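Local coordinates for protein integral membrane indolylacetylinositol arabinosyltransferase EmbC (PDB 7BVE) that probably transfers arabinose units to build the arabinan polymers of the mycobacterial cell wall, as a membrane-embedded glycosyltransferase that binds the drug ethambutol, at residues W269-T277 with V717-L725; L259-L267 with A364-W375. All coordinates share one frame; numbering follows the deposited sequence.

Both interactions use helix 258-272, and their segments follow one another along it, with centres about 19 Å apart. Interaction 2 is the core contact: residues 259-267 run beside 364-375 in the helical bundle, and leucine, valine, alanine and tryptophan side chains meet there without a polar bond between the segments. Interaction 1, at the C-terminal end of the same helix, is only partly buried. There the helix gives way to an extended chain, which meets the short helix 717-723 through one amide hydrogen bond, valines resting on glycine backbone and a phenylalanine among leucines. Apolar chemistry thus gives way to a mixed one where the helix ends.

Interaction 1 of 2, residues W269-T277 with V717-L725; sequences WWHFVGANT and VGRSNLNAL
Phe272 and Asn721 meet where helix 258-272, predicted to span the membrane, ends and the short helix 717-723 packs against its last turn. The contact joins the C-terminal end of a helix of the GT-C-type membrane part to a short helix within the EmbC C-terminal family region. Val273 is the first residue to leave helical geometry, and the carbonyl of Phe272 is bonded across the contact: Asn721 ND2 donates to Phe272 O at 3.0 Å, with an N-H...O angle of 144°. The donor lies in the plane of the carbonyl, while the oxygen sits 24° out of the asparagine's own amide plane. A short, flat amide suits this place, because it can offer an N-H to a backbone oxygen at the helix end.

The Phe272 ring swings the other way. Its CG lies beside the backbone N (chi1 -74°), which carries the ring along the 717-725 segment, across the ends of two leucines at about a right angle. CD1 of Phe272 is 4.1 Å from Leu722 CD2, and CE1 is equally far from Leu725 CD2. The backbone carbonyl oxygen of Asn721 lies at the ring edge, in its plane. Val328 of helix 327-330 touches both Phe272 and Asn721 from outside the pair.

Gly718 lets the backbones come close beyond the helix end, where the CA atoms of Val273 and Gly718 are 4.1 Å apart. Having no side chain, Gly718 allows Val273 CG1 to rest on it, and this methyl lies 3.6 Å from Gly718 CA. Val717 is turned toward the extended chain, and its branched side chain lies against this backbone: CG1 of Val717 ends 3.5 Å from Gly274 O.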
loop_
_atom_site.group_PDB
_atom_site.type_symbol
_atom_site.label_atom_id
_atom_site.label_comp_id
_atom_site.label_asym_id
_atom_site.label_seq_id
_atom_site.Cartn_x
_atom_site.Cartn_y
_atom_site.Cartn_z
ATOM N N TRP A 269 -4.595 -34.804 -9.654
ATOM C CA TRP A 269 -5.274 -34.665 -8.374
ATOM C C TRP A 269 -5.563 -33.204 -8.045
ATOM O O TRP A 269 -6.590 -32.896 -7.436
ATOM C CB TRP A 269 -4.442 -35.346 -7.293
ATOM C CG TRP A 269 -5.046 -35.398 -5.924
ATOM C CD1 TRP A 269 -4.549 -34.827 -4.799
ATOM C CD2 TRP A 269 -6.273 -36.033 -5.542
ATOM N NE1 TRP A 269 -5.368 -35.090 -3.736
ATOM C CE2 TRP A 269 -6.427 -35.841 -4.165
ATOM C CE3 TRP A 269 -7.244 -36.766 -6.230
ATOM C CZ2 TRP A 269 -7.527 -36.315 -3.469
ATOM C CZ3 TRP A 269 -8.323 -37.248 -5.536
ATOM C CH2 TRP A 269 -8.458 -37.023 -4.170
ATOM N N TRP A 270 -4.707 -32.285 -8.478
ATOM C CA TRP A 270 -5.032 -30.876 -8.322
ATOM C C TRP A 270 -6.122 -30.439 -9.287
ATOM O O TRP A 270 -6.824 -29.464 -9.021
ATOM C CB TRP A 270 -3.782 -30.043 -8.532
ATOM C CG TRP A 270 -3.957 -28.603 -8.328
ATOM C CD1 TRP A 270 -4.130 -27.665 -9.283
ATOM C CD2 TRP A 270 -3.930 -27.912 -7.087
ATOM N NE1 TRP A 270 -4.228 -26.427 -8.719
ATOM C CE2 TRP A 270 -4.110 -26.554 -7.365
ATOM C CE3 TRP A 270 -3.778 -28.313 -5.761
ATOM C CZ2 TRP A 270 -4.139 -25.595 -6.374
ATOM C CZ3 TRP A 270 -3.811 -27.365 -4.783
ATOM C CH2 TRP A 270 -3.980 -26.018 -5.091
ATOM N N HIS A 271 -6.264 -31.125 -10.421
ATOM C CA HIS A 271 -7.383 -30.844 -11.308
ATOM C C HIS A 271 -8.705 -31.195 -10.651
ATOM O O HIS A 271 -9.709 -30.523 -10.886
ATOM C CB HIS A 271 -7.212 -31.613 -12.613
ATOM C CG HIS A 271 -8.264 -31.328 -13.638
ATOM N ND1 HIS A 271 -8.302 -30.157 -14.358
ATOM C CD2 HIS A 271 -9.297 -32.077 -14.084
ATOM C CE1 HIS A 271 -9.323 -30.191 -15.192
ATOM N NE2 HIS A 271 -9.942 -31.345 -15.046
ATOM N N PHE A 272 -8.726 -32.224 -9.810
ATOM C CA PHE A 272 -9.981 -32.516 -9.108
ATOM C C PHE A 272 -10.172 -31.723 -7.811
ATOM O O PHE A 272 -11.129 -30.953 -7.703
ATOM C CB PHE A 272 -10.112 -34.014 -8.865
ATOM C CG PHE A 272 -10.439 -34.771 -10.098
ATOM C CD1 PHE A 272 -11.733 -34.809 -10.562
ATOM C CD2 PHE A 272 -9.459 -35.415 -10.817
ATOM C CE1 PHE A 272 -12.049 -35.484 -11.705
ATOM C CE2 PHE A 272 -9.771 -36.095 -11.963
ATOM C CZ PHE A 272 -11.069 -36.127 -12.406
ATOM N N VAL A 273 -9.307 -31.895 -6.813
ATOM C CA VAL A 273 -9.435 -31.146 -5.553
ATOM C C VAL A 273 -8.486 -29.948 -5.624
ATOM O O VAL A 273 -7.371 -29.948 -5.107
ATOM C CB VAL A 273 -9.200 -32.037 -4.326
ATOM C CG1 VAL A 273 -10.308 -33.012 -4.168
ATOM C CG2 VAL A 273 -8.026 -32.888 -4.479
ATOM N N GLY A 274 -8.944 -28.864 -6.216
ATOM C CA GLY A 274 -8.023 -27.786 -6.505
ATOM C C GLY A 274 -8.711 -26.450 -6.503
ATOM O O GLY A 274 -9.889 -26.337 -6.846
ATOM N N ALA A 275 -7.965 -25.429 -6.125
ATOM C CA ALA A 275 -8.492 -24.083 -6.120
ATOM C C ALA A 275 -8.472 -23.509 -7.523
ATOM O O ALA A 275 -7.564 -23.781 -8.309
ATOM C CB ALA A 275 -7.680 -23.198 -5.193
ATOM N N ASN A 276 -9.478 -22.707 -7.828
ATOM C CA ASN A 276 -9.621 -22.061 -9.118
ATOM C C ASN A 276 -9.248 -20.594 -8.987
ATOM O O ASN A 276 -9.203 -20.038 -7.887
ATOM C CB ASN A 276 -11.054 -22.207 -9.615
ATOM C CG ASN A 276 -11.433 -23.642 -9.852
ATOM O OD1 ASN A 276 -10.689 -24.391 -10.464
ATOM N ND2 ASN A 276 -12.581 -24.046 -9.333
ATOM N N THR A 277 -8.981 -19.963 -10.122
ATOM C CA THR A 277 -8.606 -18.559 -10.118
ATOM C C THR A 277 -9.846 -17.684 -9.968
ATOM O O THR A 277 -10.976 -18.166 -9.881
ATOM C CB THR A 277 -7.832 -18.213 -11.384
ATOM O OG1 THR A 277 -8.652 -18.450 -12.532
ATOM C CG2 THR A 277 -6.599 -19.068 -11.481
ATOM N N VAL A 717 -15.401 -27.845 -3.182
ATOM C CA VAL A 717 -15.017 -27.834 -4.595
ATOM C C VAL A 717 -14.657 -29.234 -5.071
ATOM O O VAL A 717 -15.120 -29.693 -6.126
ATOM C CB VAL A 717 -13.855 -26.849 -4.814
ATOM C CG1 VAL A 717 -13.215 -27.057 -6.148
ATOM C CG2 VAL A 717 -14.352 -25.446 -4.740
ATOM N N GLY A 718 -13.866 -29.946 -4.275
ATOM C CA GLY A 718 -13.416 -31.258 -4.682
ATOM C C GLY A 718 -14.511 -32.300 -4.662
ATOM O O GLY A 718 -14.510 -33.223 -5.475
ATOM N N ARG A 719 -15.476 -32.152 -3.757
ATOM C CA ARG A 719 -16.580 -33.104 -3.707
ATOM C C ARG A 719 -17.495 -32.937 -4.906
ATOM O O ARG A 719 -18.028 -33.920 -5.421
ATOM C CB ARG A 719 -17.377 -32.928 -2.423
ATOM C CG ARG A 719 -18.371 -34.043 -2.154
ATOM C CD ARG A 719 -19.275 -33.711 -1.004
ATOM N NE ARG A 719 -20.210 -32.670 -1.392
ATOM C CZ ARG A 719 -21.392 -32.911 -1.938
ATOM N NH1 ARG A 719 -21.785 -34.160 -2.115
ATOM N NH2 ARG A 719 -22.188 -31.906 -2.273
ATOM N N SER A 720 -17.671 -31.705 -5.379
ATOM C CA SER A 720 -18.467 -31.485 -6.580
ATOM C C SER A 720 -17.748 -31.992 -7.818
ATOM O O SER A 720 -18.371 -32.602 -8.694
ATOM C CB SER A 720 -18.786 -30.010 -6.737
ATOM O OG SER A 720 -17.618 -29.296 -7.059
ATOM N N ASN A 721 -16.433 -31.759 -7.903
ATOM C CA ASN A 721 -15.675 -32.269 -9.041
ATOM C C ASN A 721 -15.596 -33.788 -9.053
ATOM O O ASN A 721 -15.498 -34.387 -10.124
ATOM C CB ASN A 721 -14.278 -31.671 -9.055
ATOM C CG ASN A 721 -14.273 -30.240 -9.502
ATOM O OD1 ASN A 721 -14.998 -29.869 -10.411
ATOM N ND2 ASN A 721 -13.447 -29.426 -8.875
ATOM N N LEU A 722 -15.644 -34.435 -7.894
ATOM C CA LEU A 722 -15.682 -35.890 -7.877
ATOM C C LEU A 722 -17.089 -36.448 -8.037
ATOM O O LEU A 722 -17.233 -37.590 -8.476
ATOM C CB LEU A 722 -15.053 -36.419 -6.590
ATOM C CG LEU A 722 -13.539 -36.265 -6.463
ATOM C CD1 LEU A 722 -13.088 -36.608 -5.076
ATOM C CD2 LEU A 722 -12.855 -37.165 -7.456
ATOM N N ASN A 723 -18.125 -35.683 -7.680
ATOM C CA ASN A 723 -19.490 -36.073 -8.010
ATOM C C ASN A 723 -19.751 -35.994 -9.497
ATOM O O ASN A 723 -20.540 -36.785 -10.018
ATOM C CB ASN A 723 -20.514 -35.194 -7.303
ATOM C CG ASN A 723 -20.740 -35.589 -5.877
ATOM O OD1 ASN A 723 -20.700 -36.766 -5.533
ATOM N ND2 ASN A 723 -21.048 -34.612 -5.043
ATOM N N ALA A 724 -19.088 -35.061 -10.193
ATOM C CA ALA A 724 -19.308 -34.848 -11.622
ATOM C C ALA A 724 -18.927 -36.043 -12.486
ATOM O O ALA A 724 -19.295 -36.079 -13.661
ATOM C CB ALA A 724 -18.535 -33.619 -12.087
ATOM N N LEU A 725 -18.210 -37.023 -11.944
ATOM C CA LEU A 725 -17.926 -38.253 -12.664
ATOM C C LEU A 725 -19.128 -39.187 -12.744
ATOM O O LEU A 725 -19.055 -40.188 -13.461
ATOM C CB LEU A 725 -16.762 -38.986 -12.000
ATOM C CG LEU A 725 -15.419 -38.258 -11.942
ATOM C CD1 LEU A 725 -14.406 -39.071 -11.168
ATOM C CD2 LEU A 725 -14.905 -37.947 -13.324
#

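Interaction 2 of 2, residues L259-L267 with A364-W375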
loop_
_atom_site.group_PDB
_atom_site.type_symbol
_atom_site.label_atom_id
_atom_site.label_comp_id
_atom_site.label_asym_id
_atom_site.label_seq_id
_atom_site.Cartn_x
_atom_site.Cartn_y
_atom_site.Cartn_z
ATOM N N LEU A 259 9.588 -39.797 -12.046
ATOM C CA LEU A 259 9.345 -38.378 -11.807
ATOM C C LEU A 259 8.218 -37.852 -12.687
ATOM O O LEU A 259 7.440 -36.985 -12.264
ATOM C CB LEU A 259 10.635 -37.596 -12.044
ATOM C CG LEU A 259 10.622 -36.097 -11.793
ATOM C CD1 LEU A 259 10.279 -35.814 -10.350
ATOM C CD2 LEU A 259 11.958 -35.539 -12.133
ATOM N N ASP A 260 8.093 -38.393 -13.899
ATOM C CA ASP A 260 6.996 -38.018 -14.781
ATOM C C ASP A 260 5.667 -38.502 -14.235
ATOM O O ASP A 260 4.661 -37.786 -14.305
ATOM C CB ASP A 260 7.234 -38.592 -16.172
ATOM C CG ASP A 260 8.441 -37.992 -16.844
ATOM O OD1 ASP A 260 8.782 -36.833 -16.543
ATOM O OD2 ASP A 260 9.062 -38.686 -17.672
ATOM N N GLY A 261 5.652 -39.704 -13.659
ATOM C CA GLY A 261 4.444 -40.212 -13.035
ATOM C C GLY A 261 4.045 -39.426 -11.806
ATOM O O GLY A 261 2.858 -39.200 -11.566
ATOM N N LEU A 262 5.027 -38.958 -11.038
ATOM C CA LEU A 262 4.720 -38.139 -9.870
ATOM C C LEU A 262 4.141 -36.786 -10.263
ATOM O O LEU A 262 3.136 -36.348 -9.690
ATOM C CB LEU A 262 5.968 -37.957 -9.017
ATOM C CG LEU A 262 5.766 -37.198 -7.715
ATOM C CD1 LEU A 262 4.802 -37.938 -6.827
ATOM C CD2 LEU A 262 7.084 -37.054 -7.031
ATOM N N VAL A 263 4.745 -36.118 -11.253
ATOM C CA VAL A 263 4.245 -34.812 -11.693
ATOM C C VAL A 263 2.857 -34.943 -12.316
ATOM O O VAL A 263 1.967 -34.115 -12.064
ATOM C CB VAL A 263 5.258 -34.159 -12.654
ATOM C CG1 VAL A 263 4.716 -32.892 -13.246
ATOM C CG2 VAL A 263 6.529 -33.837 -11.920
ATOM N N SER A 264 2.626 -36.022 -13.074
ATOM C CA SER A 264 1.313 -36.266 -13.664
ATOM C C SER A 264 0.253 -36.529 -12.606
ATOM O O SER A 264 -0.880 -36.048 -12.729
ATOM C CB SER A 264 1.396 -37.441 -14.628
ATOM O OG SER A 264 2.294 -37.155 -15.681
ATOM N N ALA A 265 0.604 -37.269 -11.550
ATOM C CA ALA A 265 -0.347 -37.538 -10.476
ATOM C C ALA A 265 -0.712 -36.272 -9.718
ATOM O O ALA A 265 -1.884 -36.068 -9.377
ATOM C CB ALA A 265 0.225 -38.578 -9.521
ATOM N N MET A 266 0.273 -35.405 -9.454
ATOM C CA MET A 266 -0.016 -34.152 -8.757
ATOM C C MET A 266 -0.902 -33.245 -9.600
ATOM O O MET A 266 -1.814 -32.601 -9.071
ATOM C CB MET A 266 1.275 -33.419 -8.391
ATOM C CG MET A 266 2.241 -34.195 -7.521
ATOM S SD MET A 266 1.697 -34.666 -5.885
ATOM C CE MET A 266 1.943 -33.123 -5.042
ATOM N N LEU A 267 -0.684 -33.223 -10.921
ATOM C CA LEU A 267 -1.513 -32.394 -11.796
ATOM C C LEU A 267 -2.948 -32.900 -11.886
ATOM O O LEU A 267 -3.887 -32.100 -11.849
ATOM C CB LEU A 267 -0.904 -32.310 -13.191
ATOM C CG LEU A 267 0.337 -31.457 -13.412
ATOM C CD1 LEU A 267 0.871 -31.691 -14.786
ATOM C CD2 LEU A 267 -0.026 -30.022 -13.259
ATOM N N ALA A 364 16.629 -32.278 -12.247
ATOM C CA ALA A 364 15.304 -32.729 -12.655
ATOM C C ALA A 364 14.285 -32.561 -11.537
ATOM O O ALA A 364 13.156 -32.112 -11.775
ATOM C CB ALA A 364 15.371 -34.183 -13.101
ATOM N N TRP A 365 14.672 -32.888 -10.303
ATOM C CA TRP A 365 13.729 -32.768 -9.194
ATOM C C TRP A 365 13.421 -31.311 -8.855
ATOM O O TRP A 365 12.263 -30.974 -8.589
ATOM C CB TRP A 365 14.245 -33.538 -7.982
ATOM C CG TRP A 365 14.039 -35.014 -8.139
ATOM C CD1 TRP A 365 14.888 -35.895 -8.717
ATOM C CD2 TRP A 365 12.913 -35.778 -7.702
ATOM N NE1 TRP A 365 14.362 -37.154 -8.693
ATOM C CE2 TRP A 365 13.148 -37.109 -8.067
ATOM C CE3 TRP A 365 11.724 -35.463 -7.040
ATOM C CZ2 TRP A 365 12.246 -38.123 -7.795
ATOM C CZ3 TRP A 365 10.828 -36.469 -6.777
ATOM C CH2 TRP A 365 11.096 -37.783 -7.145
ATOM N N THR A 366 14.403 -30.412 -8.929
ATOM C CA THR A 366 14.054 -29.027 -8.639
ATOM C C THR A 366 13.389 -28.328 -9.822
ATOM O O THR A 366 12.636 -27.369 -9.612
ATOM C CB THR A 366 15.267 -28.235 -8.167
ATOM O OG1 THR A 366 14.846 -26.932 -7.762
ATOM C CG2 THR A 366 16.219 -28.063 -9.241
ATOM N N ALA A 367 13.590 -28.812 -11.051
ATOM C CA ALA A 367 12.844 -28.270 -12.174
ATOM C C ALA A 367 11.375 -28.659 -12.084
ATOM O O ALA A 367 10.493 -27.818 -12.297
ATOM C CB ALA A 367 13.448 -28.761 -13.483
ATOM N N ALA A 368 11.100 -29.920 -11.729
ATOM C CA ALA A 368 9.738 -30.354 -11.462
ATOM C C ALA A 368 9.110 -29.596 -10.307
ATOM O O ALA A 368 7.922 -29.251 -10.353
ATOM C CB ALA A 368 9.724 -31.855 -11.186
ATOM N N GLY A 369 9.901 -29.276 -9.287
ATOM C CA GLY A 369 9.371 -28.550 -8.134
ATOM C C GLY A 369 9.008 -27.106 -8.423
ATOM O O GLY A 369 7.953 -26.640 -8.003
ATOM N N LEU A 370 9.880 -26.367 -9.120
ATOM C CA LEU A 370 9.529 -24.989 -9.467
ATOM C C LEU A 370 8.423 -24.925 -10.513
ATOM O O LEU A 370 7.612 -23.988 -10.497
ATOM C CB LEU A 370 10.751 -24.212 -9.940
ATOM C CG LEU A 370 11.590 -23.465 -8.913
ATOM C CD1 LEU A 370 12.831 -22.955 -9.556
ATOM C CD2 LEU A 370 10.774 -22.286 -8.453
ATOM N N PHE A 371 8.344 -25.923 -11.402
ATOM C CA PHE A 371 7.214 -26.001 -12.321
ATOM C C PHE A 371 5.899 -26.174 -11.574
ATOM O O PHE A 371 4.935 -25.458 -11.846
ATOM C CB PHE A 371 7.414 -27.129 -13.324
ATOM C CG PHE A 371 6.225 -27.356 -14.188
ATOM C CD1 PHE A 371 5.871 -26.439 -15.149
ATOM C CD2 PHE A 371 5.445 -28.483 -14.023
ATOM C CE1 PHE A 371 4.766 -26.633 -15.924
ATOM C CE2 PHE A 371 4.339 -28.678 -14.795
ATOM C CZ PHE A 371 4.004 -27.754 -15.751
ATOM N N LEU A 372 5.837 -27.109 -10.620
ATOM C CA LEU A 372 4.588 -27.296 -9.886
ATOM C C LEU A 372 4.283 -26.124 -8.960
ATOM O O LEU A 372 3.117 -25.752 -8.801
ATOM C CB LEU A 372 4.626 -28.601 -9.105
ATOM C CG LEU A 372 4.537 -29.862 -9.941
ATOM C CD1 LEU A 372 4.757 -31.037 -9.052
ATOM C CD2 LEU A 372 3.185 -29.950 -10.578
ATOM N N ALA A 373 5.312 -25.503 -8.378
ATOM C CA ALA A 373 5.100 -24.378 -7.474
ATOM C C ALA A 373 4.591 -23.147 -8.201
ATOM O O ALA A 373 3.915 -22.310 -7.597
ATOM C CB ALA A 373 6.394 -24.053 -6.733
ATOM N N PHE A 374 4.909 -23.004 -9.482
ATOM C CA PHE A 374 4.251 -21.973 -10.277
ATOM C C PHE A 374 2.916 -22.398 -10.871
ATOM O O PHE A 374 2.013 -21.564 -10.979
ATOM C CB PHE A 374 5.163 -21.501 -11.401
ATOM C CG PHE A 374 5.993 -20.334 -11.036
ATOM C CD1 PHE A 374 5.447 -19.063 -11.165
ATOM C CD2 PHE A 374 7.271 -20.457 -10.564
ATOM C CE1 PHE A 374 6.162 -17.963 -10.846
ATOM C CE2 PHE A 374 8.006 -19.352 -10.246
ATOM C CZ PHE A 374 7.444 -18.093 -10.380
ATOM N N TRP A 375 2.758 -23.663 -11.259
ATOM C CA TRP A 375 1.548 -24.078 -11.955
ATOM C C TRP A 375 0.352 -24.166 -11.027
ATOM O O TRP A 375 -0.751 -23.777 -11.414
ATOM C CB TRP A 375 1.752 -25.432 -12.624
ATOM C CG TRP A 375 0.604 -25.786 -13.494
ATOM C CD1 TRP A 375 -0.478 -26.537 -13.165
ATOM C CD2 TRP A 375 0.426 -25.406 -14.853
ATOM N NE1 TRP A 375 -1.329 -26.634 -14.227
ATOM C CE2 TRP A 375 -0.792 -25.948 -15.279
ATOM C CE3 TRP A 375 1.179 -24.650 -15.751
ATOM C CZ2 TRP A 375 -1.274 -25.754 -16.549
ATOM C CZ3 TRP A 375 0.701 -24.468 -17.010
ATOM C CH2 TRP A 375 -0.507 -25.027 -17.404
#
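Leu259 holds its CG anti to the backbone N (chi1 -177°), and this torsion together with a second one near the +60° position sets CD1 over the six-membered ring of Trp365. The indole has its CG anti to the carbonyl carbon, beside the backbone N, and its six-membered ring ends up under the leucine; the two side chains slide past each other in opposite directions. The result is a CH-pi contact, with Leu259 CD1 3.5 Å from the ring centroid and 8° off the normal. The other methyl, Leu259 CD2, reaches Ala364 CB at 3.8 Å.

One turn on, Val263 CG2 meets Ala368 CB at 3.8 Å, where the small alanine lets the branched valine come close to the opposing helix. Leu372 then offers its methyls to Val263, Met266 and Leu267. At the far end Leu267 CD2 approaches Trp375 CD1 at 3.5 Å, the two side chains crossing nearly at right angles. Trp694 touches Leu262 and its NE1 is hydrogen-bonded to Trp365 O, bringing helix 688-710 against both helices.

The local axes approach to 11.1 Å and run nearly parallel, which lets contacts repeat over successive turns, as between neighbouring helices of a GT-C transmembrane bundle.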